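Local structure of exported gluconolactonase (Xanthomonas campestris pv. campestris, 3DR2) at residues 251-254 with 259-262; 271-276 with 300-305. The protein probably hydrolyses gluconolactone to gluconate, as a calcium-binding six-bladed beta-propeller enzyme of the SMP-30/gluconolactonase family involved in glucose secondary metabolic pathways. All blocks are in the same frame, centred on the assembly; numbering follows the deposited sequence.

In the fold
Contact 1 is a strand pairing inside one blade of the six-bladed propeller, and contact 2 is the packing of that blade against the next; they lie about 10 Å apart, centre to centre. Strand 259-263 joins them, pairing with 252-254 on one flank and with 269-274 on the other: V260 O is 2.7 Å from I273 N, a probable hydrogen bond. Side chains continue the link, since W253 CZ3 meets I273 CD1 at 3.6 Å, and I273 in turn touches L302 of the neighbouring blade. Neither contact supplies a ligand to the calcium held by E48, N134, N191 and D242; the side chains of S254 and W300 are about 10 and 13 Å from a bound calcium ion.

Contact 1: 251-254 with 259-262; sequences WLWS and GVCV
W253 and V262 sit side by side on one face of a beta hairpin in a propeller blade, strand 252-254 running antiparallel to 259-262. Within 251-254 and 259-262 two backbone hydrogen bonds link the strands, both at the hydrogen-bonded pair of S254 and C261: S254 N gives to C261 O and C261 N gives to S254 O, each 2.7 Å, the first nearly straight at 172°. A backbone bond of L252 to F263 continues the ladder. W253 and V262 form the adjoining non-hydrogen-bonded pair, where CA-H groups approach carbonyls instead; V262 CA lies 3.4 Å from L252 O.

Apolar packing occupies the face carrying W253 and V262. V262 turns both methyls onto the indole: CG2 sits over the six-membered ring, 3.9 Å from its centroid and 23° off the normal, a CH-pi contact, while CG1 lies over the middle of the indole, nearest W253 CE2 at 3.9 Å. The indole is held further by D247, which accepts hydrogen bonds from NE1 and from W251 N, and by F284, whose ring meets it edge-to-face. V262 CG1 stands anti to the backbone N (chi1 -171°) and also reaches the second tryptophan, 4.0 Å from W251 CE3.

Contact 2: 271-276 with 300-305; sequences GHIPTP and WMLPLP
T275 and P276 lie over one face of the W300 indole, while I273 meets L302 further along the two segments. The backbones stay well apart, I273 CA and L302 CA being 9.2 Å from each other, so side chains make the junction.

In W300, chi1 -59° and chi2 -67° together turn one face of the indole to T275 and P276. T275 crosses it at about a right angle and stands over the six-membered ring with its hydroxyl turned to the face, OG1 being anti to the backbone N (chi1 180°). The very close approach of OG1 is doubtful, and this oxygen is buried with no polar partner in the model. P276 slides past in the opposite sense, with CD above the five-membered ring, 4.2 Å from its centroid, and CG 3.5 Å from W300 CZ2. L37 also touches both P276 and W300.

I273 and L302 extend toward each other tip to tip, CD1 of I273 lying 3.6 Å from CD2 of L302. The isoleucine chain is stretched at its end, carrying CD1 out to the leucine; L291 packs on I273 and L32 on L302. Such apolar side-chain packing joins two neighbouring antiparallel blades, one holding strand 269-274 and the other strand 298-303, which pairs with the N-terminal strand 38-41: the blade-to-blade packing of a six-bladed beta-propeller.

Contact 1: 251-254 with 259-262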
# COMPACT_ATOMS: atom_id res chain seq x y z
N TRP A 251 15.23 -3.84 30.34
CA TRP A 251 15.98 -3.78 29.09
C TRP A 251 15.10 -3.17 28.02
O TRP A 251 13.90 -3.41 27.98
CB TRP A 251 16.40 -5.17 28.63
CG TRP A 251 17.43 -5.84 29.48
CD1 TRP A 251 18.06 -5.33 30.57
CD2 TRP A 251 17.94 -7.16 29.30
NE1 TRP A 251 18.93 -6.25 31.09
CE2 TRP A 251 18.88 -7.39 30.33
CE3 TRP A 251 17.69 -8.18 28.37
CZ2 TRP A 251 19.57 -8.60 30.45
CZ3 TRP A 251 18.38 -9.38 28.49
CH2 TRP A 251 19.31 -9.58 29.53
N LEU A 252 15.72 -2.38 27.15
CA LEU A 252 14.99 -1.73 26.07
C LEU A 252 15.38 -2.41 24.75
O LEU A 252 16.55 -2.41 24.36
CB LEU A 252 15.32 -0.24 26.04
CG LEU A 252 14.51 0.64 25.08
CD1 LEU A 252 14.52 2.08 25.57
CD2 LEU A 252 15.07 0.55 23.67
N TRP A 253 14.39 -3.00 24.09
CA TRP A 253 14.58 -3.69 22.82
C TRP A 253 14.08 -2.73 21.75
O TRP A 253 12.89 -2.43 21.67
CB TRP A 253 13.76 -4.99 22.78
CG TRP A 253 14.08 -5.93 23.92
CD1 TRP A 253 14.01 -5.66 25.26
CD2 TRP A 253 14.53 -7.29 23.81
NE1 TRP A 253 14.39 -6.77 25.99
CE2 TRP A 253 14.71 -7.78 25.13
CE3 TRP A 253 14.79 -8.15 22.73
CZ2 TRP A 253 15.15 -9.09 25.39
CZ3 TRP A 253 15.23 -9.45 22.99
CH2 TRP A 253 15.40 -9.90 24.32
N SER A 254 15.01 -2.25 20.92
CA SER A 254 14.67 -1.28 19.90
C SER A 254 14.89 -1.70 18.46
O SER A 254 15.84 -2.42 18.14
CB SER A 254 15.47 0.00 20.15
OG SER A 254 15.26 0.94 19.11
N GLY A 259 17.95 -4.65 12.43
CA GLY A 259 17.32 -5.61 13.33
C GLY A 259 17.00 -4.96 14.66
O GLY A 259 16.86 -3.74 14.73
N VAL A 260 16.90 -5.76 15.71
CA VAL A 260 16.60 -5.22 17.04
C VAL A 260 17.83 -5.15 17.94
O VAL A 260 18.61 -6.10 18.03
CB VAL A 260 15.50 -6.06 17.75
CG1 VAL A 260 15.41 -5.68 19.22
CG2 VAL A 260 14.16 -5.84 17.06
N CYS A 261 18.01 -4.00 18.58
CA CYS A 261 19.13 -3.78 19.49
C CYS A 261 18.60 -3.85 20.91
O CYS A 261 17.50 -3.36 21.18
CB CYS A 261 19.76 -2.39 19.26
SG CYS A 261 20.46 -2.11 17.63
N VAL A 262 19.36 -4.46 21.80
CA VAL A 262 18.94 -4.59 23.19
C VAL A 262 19.91 -3.82 24.09
O VAL A 262 21.12 -4.04 24.04
CB VAL A 262 18.90 -6.07 23.62
CG1 VAL A 262 18.26 -6.19 24.99
CG2 VAL A 262 18.12 -6.89 22.60

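Contact 2: 271-276 with 300-305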
# COMPACT_ATOMS: atom_id res chain seq x y z
N GLY A 271 23.35 -6.58 22.85
CA GLY A 271 23.42 -7.48 21.71
C GLY A 271 22.52 -7.02 20.59
O GLY A 271 21.78 -6.05 20.73
N HIS A 272 22.55 -7.75 19.48
CA HIS A 272 21.76 -7.40 18.31
C HIS A 272 21.07 -8.63 17.72
O HIS A 272 21.66 -9.72 17.64
CB HIS A 272 22.69 -6.75 17.28
CG HIS A 272 22.02 -6.34 16.00
ND1 HIS A 272 22.04 -7.13 14.87
CD2 HIS A 272 21.33 -5.22 15.67
CE1 HIS A 272 21.40 -6.51 13.90
NE2 HIS A 272 20.96 -5.35 14.36
N ILE A 273 19.81 -8.45 17.31
CA ILE A 273 19.03 -9.53 16.71
C ILE A 273 18.78 -9.16 15.25
O ILE A 273 17.89 -8.37 14.94
CB ILE A 273 17.67 -9.71 17.43
CG1 ILE A 273 17.91 -10.15 18.88
CG2 ILE A 273 16.81 -10.73 16.69
CD1 ILE A 273 16.68 -10.13 19.76
N PRO A 274 19.59 -9.72 14.33
CA PRO A 274 19.41 -9.40 12.91
C PRO A 274 18.03 -9.77 12.38
O PRO A 274 17.42 -10.74 12.82
CB PRO A 274 20.50 -10.23 12.24
CG PRO A 274 21.57 -10.30 13.28
CD PRO A 274 20.76 -10.58 14.53
N THR A 275 17.55 -8.96 11.44
CA THR A 275 16.27 -9.20 10.79
C THR A 275 16.53 -9.03 9.30
O THR A 275 17.36 -8.21 8.89
CB THR A 275 15.20 -8.19 11.25
OG1 THR A 275 13.97 -8.47 10.58
CG2 THR A 275 15.63 -6.78 10.94
N PRO A 276 15.83 -9.81 8.45
CA PRO A 276 16.02 -9.74 6.99
C PRO A 276 15.85 -8.40 6.29
O PRO A 276 16.38 -8.20 5.20
CB PRO A 276 15.08 -10.83 6.46
CG PRO A 276 14.09 -11.04 7.55
CD PRO A 276 14.88 -10.87 8.82
N TRP A 300 7.76 -10.60 12.09
CA TRP A 300 8.66 -11.68 12.48
C TRP A 300 8.46 -11.98 13.96
O TRP A 300 7.86 -11.19 14.69
CB TRP A 300 10.12 -11.26 12.27
CG TRP A 300 10.47 -10.90 10.85
CD1 TRP A 300 10.50 -11.72 9.76
CD2 TRP A 300 10.89 -9.61 10.39
NE1 TRP A 300 10.92 -11.03 8.65
CE2 TRP A 300 11.16 -9.73 9.01
CE3 TRP A 300 11.06 -8.36 11.01
CZ2 TRP A 300 11.61 -8.65 8.23
CZ3 TRP A 300 11.50 -7.29 10.23
CH2 TRP A 300 11.77 -7.44 8.86
N MET A 301 8.96 -13.13 14.41
CA MET A 301 8.82 -13.48 15.82
C MET A 301 10.01 -14.29 16.30
O MET A 301 10.53 -15.15 15.58
CB MET A 301 7.53 -14.27 16.07
CG MET A 301 7.24 -14.54 17.55
SD MET A 301 7.85 -16.16 18.17
CE MET A 301 6.62 -17.24 17.44
N LEU A 302 10.46 -14.00 17.52
CA LEU A 302 11.58 -14.69 18.13
C LEU A 302 11.08 -15.37 19.40
O LEU A 302 10.82 -14.72 20.41
CB LEU A 302 12.70 -13.70 18.48
CG LEU A 302 14.03 -14.32 18.91
CD1 LEU A 302 14.63 -15.10 17.75
CD2 LEU A 302 14.99 -13.24 19.37
N PRO A 303 10.96 -16.71 19.37
CA PRO A 303 10.49 -17.46 20.53
C PRO A 303 11.61 -17.76 21.52
O PRO A 303 12.56 -18.47 21.19
CB PRO A 303 9.91 -18.72 19.90
CG PRO A 303 10.90 -18.98 18.80
CD PRO A 303 11.18 -17.60 18.22
N LEU A 304 11.49 -17.22 22.72
CA LEU A 304 12.51 -17.41 23.74
C LEU A 304 12.29 -18.70 24.51
O LEU A 304 11.17 -19.20 24.61
CB LEU A 304 12.50 -16.24 24.73
CG LEU A 304 12.68 -14.85 24.13
CD1 LEU A 304 12.66 -13.81 25.24
CD2 LEU A 304 13.98 -14.79 23.36
N PRO A 305 13.37 -19.28 25.04
CA PRO A 305 13.24 -20.52 25.80
C PRO A 305 12.68 -20.23 27.20
O PRO A 305 12.72 -19.05 27.61
CB PRO A 305 14.67 -21.06 25.83
CG PRO A 305 15.50 -19.80 25.82
CD PRO A 305 14.79 -18.96 24.79
OXT PRO A 305 12.22 -21.18 27.86